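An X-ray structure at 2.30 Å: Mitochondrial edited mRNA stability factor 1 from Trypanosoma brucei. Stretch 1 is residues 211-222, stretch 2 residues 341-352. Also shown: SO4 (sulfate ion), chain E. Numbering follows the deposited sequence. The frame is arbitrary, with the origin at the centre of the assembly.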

# COMPACT_ATOMS: atom_id res chain seq x y z
N ASN A 211 -26.17 17.54 12.38
CA ASN A 211 -27.40 17.17 11.69
C ASN A 211 -27.46 15.72 11.21
O ASN A 211 -28.33 15.37 10.40
N SER A 212 -26.56 14.87 11.70
CA SER A 212 -26.40 13.55 11.09
C SER A 212 -25.82 12.49 12.03
O SER A 212 -24.94 12.78 12.83
N SER A 213 -26.33 11.26 11.94
CA SER A 213 -25.71 10.14 12.65
C SER A 213 -24.57 9.49 11.84
O SER A 213 -23.64 8.92 12.41
N GLU A 214 -24.64 9.56 10.51
CA GLU A 214 -23.52 9.10 9.69
C GLU A 214 -22.37 10.11 9.78
O GLU A 214 -22.59 11.31 9.70
N VAL A 215 -21.15 9.62 9.96
CA VAL A 215 -20.00 10.53 10.06
C VAL A 215 -19.41 10.79 8.67
O VAL A 215 -19.71 10.06 7.72
N GLU A 216 -18.58 11.84 8.57
CA GLU A 216 -17.82 12.14 7.35
C GLU A 216 -16.36 11.72 7.51
O GLU A 216 -15.75 11.92 8.56
N TRP A 217 -15.81 11.14 6.44
CA TRP A 217 -14.44 10.64 6.45
C TRP A 217 -13.54 11.56 5.63
O TRP A 217 -13.91 12.00 4.53
N LEU A 218 -12.36 11.86 6.16
CA LEU A 218 -11.36 12.61 5.41
C LEU A 218 -10.76 11.73 4.31
O LEU A 218 -10.29 10.63 4.58
N MET A 219 -10.78 12.21 3.07
CA MET A 219 -10.25 11.43 1.96
C MET A 219 -9.29 12.23 1.07
O MET A 219 -9.39 13.45 0.98
N LEU A 220 -8.37 11.52 0.42
CA LEU A 220 -7.43 12.11 -0.53
C LEU A 220 -7.50 11.31 -1.83
O LEU A 220 -8.03 10.21 -1.85
N ARG A 221 -6.92 11.86 -2.89
CA ARG A 221 -6.79 11.13 -4.14
C ARG A 221 -5.33 11.09 -4.56
O ARG A 221 -4.75 12.11 -4.91
N ARG A 222 -4.74 9.90 -4.48
CA ARG A 222 -3.33 9.73 -4.78
C ARG A 222 -3.14 9.39 -6.25
O ARG A 222 -3.79 8.50 -6.79
N THR A 341 -5.47 21.66 -0.32
CA THR A 341 -5.05 20.59 0.59
C THR A 341 -5.11 19.21 -0.05
O THR A 341 -4.47 18.28 0.43
N GLY A 342 -5.87 19.07 -1.14
CA GLY A 342 -6.08 17.77 -1.75
C GLY A 342 -6.92 16.86 -0.87
O GLY A 342 -6.90 15.64 -1.04
N CYS A 343 -7.68 17.44 0.06
CA CYS A 343 -8.52 16.63 0.95
C CYS A 343 -9.99 17.02 0.86
O CYS A 343 -10.32 18.16 0.55
N ALA A 344 -10.86 16.04 1.12
CA ALA A 344 -12.31 16.24 1.18
C ALA A 344 -12.92 15.49 2.36
O ALA A 344 -12.46 14.40 2.71
N TRP A 345 -13.96 16.07 2.97
CA TRP A 345 -14.80 15.35 3.92
C TRP A 345 -15.94 14.68 3.16
O TRP A 345 -16.73 15.36 2.51
N MET A 346 -16.02 13.36 3.24
CA MET A 346 -17.01 12.63 2.45
C MET A 346 -17.73 11.55 3.24
O MET A 346 -17.12 10.88 4.07
N LYS A 347 -19.02 11.39 2.96
CA LYS A 347 -19.82 10.32 3.54
C LYS A 347 -19.74 9.08 2.68
O LYS A 347 -19.81 9.15 1.46
N ALA A 348 -19.61 7.92 3.33
CA ALA A 348 -19.68 6.66 2.60
C ALA A 348 -20.97 6.54 1.79
O ALA A 348 -20.94 6.05 0.66
N SER A 349 -22.09 6.99 2.35
CA SER A 349 -23.36 6.90 1.63
C SER A 349 -23.33 7.72 0.34
O SER A 349 -23.93 7.36 -0.67
N MET A 350 -22.63 8.84 0.38
CA MET A 350 -22.52 9.68 -0.80
C MET A 350 -21.67 8.97 -1.85
O MET A 350 -22.00 8.98 -3.04
N ILE A 351 -20.59 8.35 -1.41
CA ILE A 351 -19.79 7.54 -2.31
C ILE A 351 -20.61 6.42 -2.95
O ILE A 351 -20.51 6.20 -4.16
N ASP A 352 -21.42 5.72 -2.15
CA ASP A 352 -22.26 4.64 -2.68
C ASP A 352 -23.24 5.15 -3.74
O ASP A 352 -23.45 4.50 -4.75

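Around residues 343-346, stretch 2 runs antiparallel to the strand of stretch 1; a helix follows, and its first residues face the loop preceding that strand. Together the two stretches bury 884 Å² of surface.

T341 (chi1 p) lies beyond the reach of the other stretch. Its hydroxyl is nevertheless well used, accepting a hydrogen bond from C343 N to T341 OG1 (3.2 Å) and donating one from T341 OG1 to O2 of the sulfate ion (3.0 Å), which probably comes from the crystallisation liquor. G342 follows with a positive phi of 69°, a conformation that favours glycine. Its carbonyl faces the far end of the pairing, where water 3 joins G342 O (2.7 Å) to R221 N (3.0 Å).

C343 (m) lies on the same face of the sheet as L218, L220 and W345. Its CB packs against L218 CD1 at 3.9 Å, while C343 SG sits 3.8 Å from L220 CG. A344 points to the other face, with M219, and its backbone forms the first strong part of the ladder: A344 N donates to M219 O (3.0 Å) and M219 N donates to A344 O (2.8 Å).

W345 (m, chi2 106°) packs against L218. L218 adopts chi1 t and chi2 p, which places its CD1 over the six-membered ring, 4.0 Å from the centroid and 11° off the normal, a CH-pi contact; L218 CB also lies over a ring face, 3.8 Å from W345 CZ3. The sulfate borders this cluster, its O3 being 3.3 Å from both W345 NE1 and L218 CD1. E216 (m, t) approaches the base of the tryptophan, with E216 OE1 3.5 Å from W345 CB, and water 2 bridges the same two residues by donating to E216 OE2 and W345 O, each at 2.7 Å.

M346 returns to the face of W217 and M219. Its backbone pairs with W217 through W217 N to M346 O (2.7 Å) and M346 N to W217 O (2.8 Å). M346 is m, t, t and M219 m, t, m; both side chains lie on this face of the sheet.

K347 occupies the N-cap position. Its extended side chain (m, t, t, t) runs along the loop of stretch 1: K347 CG lies 3.9 Å from E216 CG, K347 CD is 3.5 Å from E214 OE1, and K347 NZ gives a weak hydrogen bond to S212 OG (3.3 Å). S212 OG (t) in turn donates to E214 O at 3.0 Å.

E214, with chi1 and chi2 both t, reaches the start of the helix. A348 N donates to water 1 (3.0 Å), which donates to E214 OE2 (2.8 Å) and V215 O (2.7 Å). S349 (p) binds both carboxylate oxygens, S349 OG donating to E214 OE1 (2.7 Å) and S349 N to E214 OE2 (2.9 Å), so a free amide of the first helical turn is satisfied. M350 makes no contact with stretch 1. I351 (m) points toward the strand, its CD1 3.4 Å from M219 CE. D352 makes no contact with stretch 1.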

# COMPACT_ATOMS: atom_id res chain seq x y z
CB ASN A 211 -27.61 18.11 10.50
CG ASN A 211 -26.38 18.22 9.61
OD1 ASN A 211 -26.21 17.45 8.67
ND2 ASN A 211 -25.51 19.17 9.92
CB SER A 212 -25.52 13.68 9.84
OG SER A 212 -25.33 12.44 9.20
CB SER A 213 -26.73 9.07 13.03
OG SER A 213 -26.97 8.18 11.96
CB GLU A 214 -23.92 8.91 8.23
CG GLU A 214 -22.82 8.28 7.39
CD GLU A 214 -23.16 8.19 5.92
OE1 GLU A 214 -24.20 8.74 5.50
OE2 GLU A 214 -22.38 7.57 5.18
CB VAL A 215 -18.92 9.97 11.01
CG1 VAL A 215 -19.53 9.61 12.37
CG2 VAL A 215 -18.25 8.76 10.39
CB GLU A 216 -17.87 13.65 7.03
CG GLU A 216 -19.26 14.18 6.70
CD GLU A 216 -19.25 15.63 6.19
OE1 GLU A 216 -18.45 16.46 6.68
OE2 GLU A 216 -20.06 15.93 5.30
CB TRP A 217 -14.39 9.22 5.87
CG TRP A 217 -15.25 8.25 6.59
CD1 TRP A 217 -16.53 7.88 6.26
CD2 TRP A 217 -14.93 7.54 7.80
NE1 TRP A 217 -17.01 6.98 7.19
CE2 TRP A 217 -16.05 6.75 8.14
CE3 TRP A 217 -13.79 7.50 8.62
CZ2 TRP A 217 -16.07 5.93 9.27
CZ3 TRP A 217 -13.81 6.68 9.75
CH2 TRP A 217 -14.95 5.91 10.06
CB LEU A 218 -10.25 13.08 6.34
CG LEU A 218 -9.27 14.10 5.76
CD1 LEU A 218 -10.02 15.39 5.47
CD2 LEU A 218 -8.12 14.35 6.73
CB MET A 219 -11.41 10.88 1.13
CG MET A 219 -12.38 10.06 1.97
SD MET A 219 -13.35 8.93 0.99
CE MET A 219 -13.85 9.98 -0.35
CB LEU A 220 -5.99 12.02 -0.02
CG LEU A 220 -5.57 12.67 1.29
CD1 LEU A 220 -5.60 11.64 2.41
CD2 LEU A 220 -4.16 13.27 1.16
CB ARG A 221 -7.66 11.78 -5.22
CG ARG A 221 -9.17 11.71 -4.89
CD ARG A 221 -10.01 12.24 -6.03
NE ARG A 221 -10.05 11.33 -7.17
CZ ARG A 221 -10.49 11.69 -8.37
NH1 ARG A 221 -10.94 12.92 -8.57
NH2 ARG A 221 -10.50 10.82 -9.37
CB ARG A 222 -2.75 8.62 -3.90
CG ARG A 222 -1.23 8.42 -4.04
CD ARG A 222 -0.81 7.11 -3.36
NE ARG A 222 -1.49 5.97 -3.97
CZ ARG A 222 -1.83 4.85 -3.33
NH1 ARG A 222 -1.56 4.70 -2.04
NH2 ARG A 222 -2.45 3.88 -3.99
CB THR A 341 -5.90 20.56 1.87
OG1 THR A 341 -7.26 20.21 1.55
CG2 THR A 341 -5.88 21.92 2.56
CB CYS A 343 -8.04 16.76 2.39
SG CYS A 343 -6.39 16.10 2.69
CB ALA A 344 -12.97 15.77 -0.12
CB TRP A 345 -15.39 16.28 4.97
CG TRP A 345 -14.39 16.83 5.93
CD1 TRP A 345 -13.88 18.10 5.97
CD2 TRP A 345 -13.75 16.11 7.00
NE1 TRP A 345 -12.98 18.22 6.99
CE2 TRP A 345 -12.88 17.02 7.64
CE3 TRP A 345 -13.83 14.80 7.47
CZ2 TRP A 345 -12.09 16.65 8.73
CZ3 TRP A 345 -13.05 14.43 8.56
CH2 TRP A 345 -12.19 15.36 9.18
CB MET A 346 -16.34 12.00 1.23
CG MET A 346 -15.77 13.02 0.24
SD MET A 346 -15.32 12.34 -1.37
CE MET A 346 -15.15 13.83 -2.34
CB LYS A 347 -21.29 10.73 3.63
CG LYS A 347 -21.59 11.78 4.68
CD LYS A 347 -23.09 12.01 4.77
CE LYS A 347 -23.43 12.93 5.93
NZ LYS A 347 -24.90 13.16 6.00
CB ALA A 348 -19.53 5.50 3.55
CB SER A 349 -24.53 7.35 2.50
OG SER A 349 -24.43 8.74 2.79
CB MET A 350 -21.91 11.02 -0.44
CG MET A 350 -22.34 12.13 -1.37
SD MET A 350 -20.92 12.98 -2.03
CE MET A 350 -20.02 11.57 -2.63
CB ILE A 351 -18.51 7.01 -1.64
CG1 ILE A 351 -17.46 8.11 -1.62
CG2 ILE A 351 -17.97 5.81 -2.40
CD1 ILE A 351 -16.77 8.25 -0.31
CB ASP A 352 -23.04 3.93 -1.56
CG ASP A 352 -22.14 3.18 -0.60
OD1 ASP A 352 -20.98 2.92 -0.96
OD2 ASP A 352 -22.58 2.86 0.53
S SO4 E . -10.80 19.85 3.97
O1 SO4 E . -11.28 20.78 5.00
O2 SO4 E . -9.47 20.24 3.52
O3 SO4 E . -10.74 18.51 4.54
O4 SO4 E . -11.74 19.87 2.85
O HOH W 1 -19.78 7.79 6.30
O HOH W 2 -19.33 15.98 2.69
O HOH W 3 -5.43 14.41 -2.97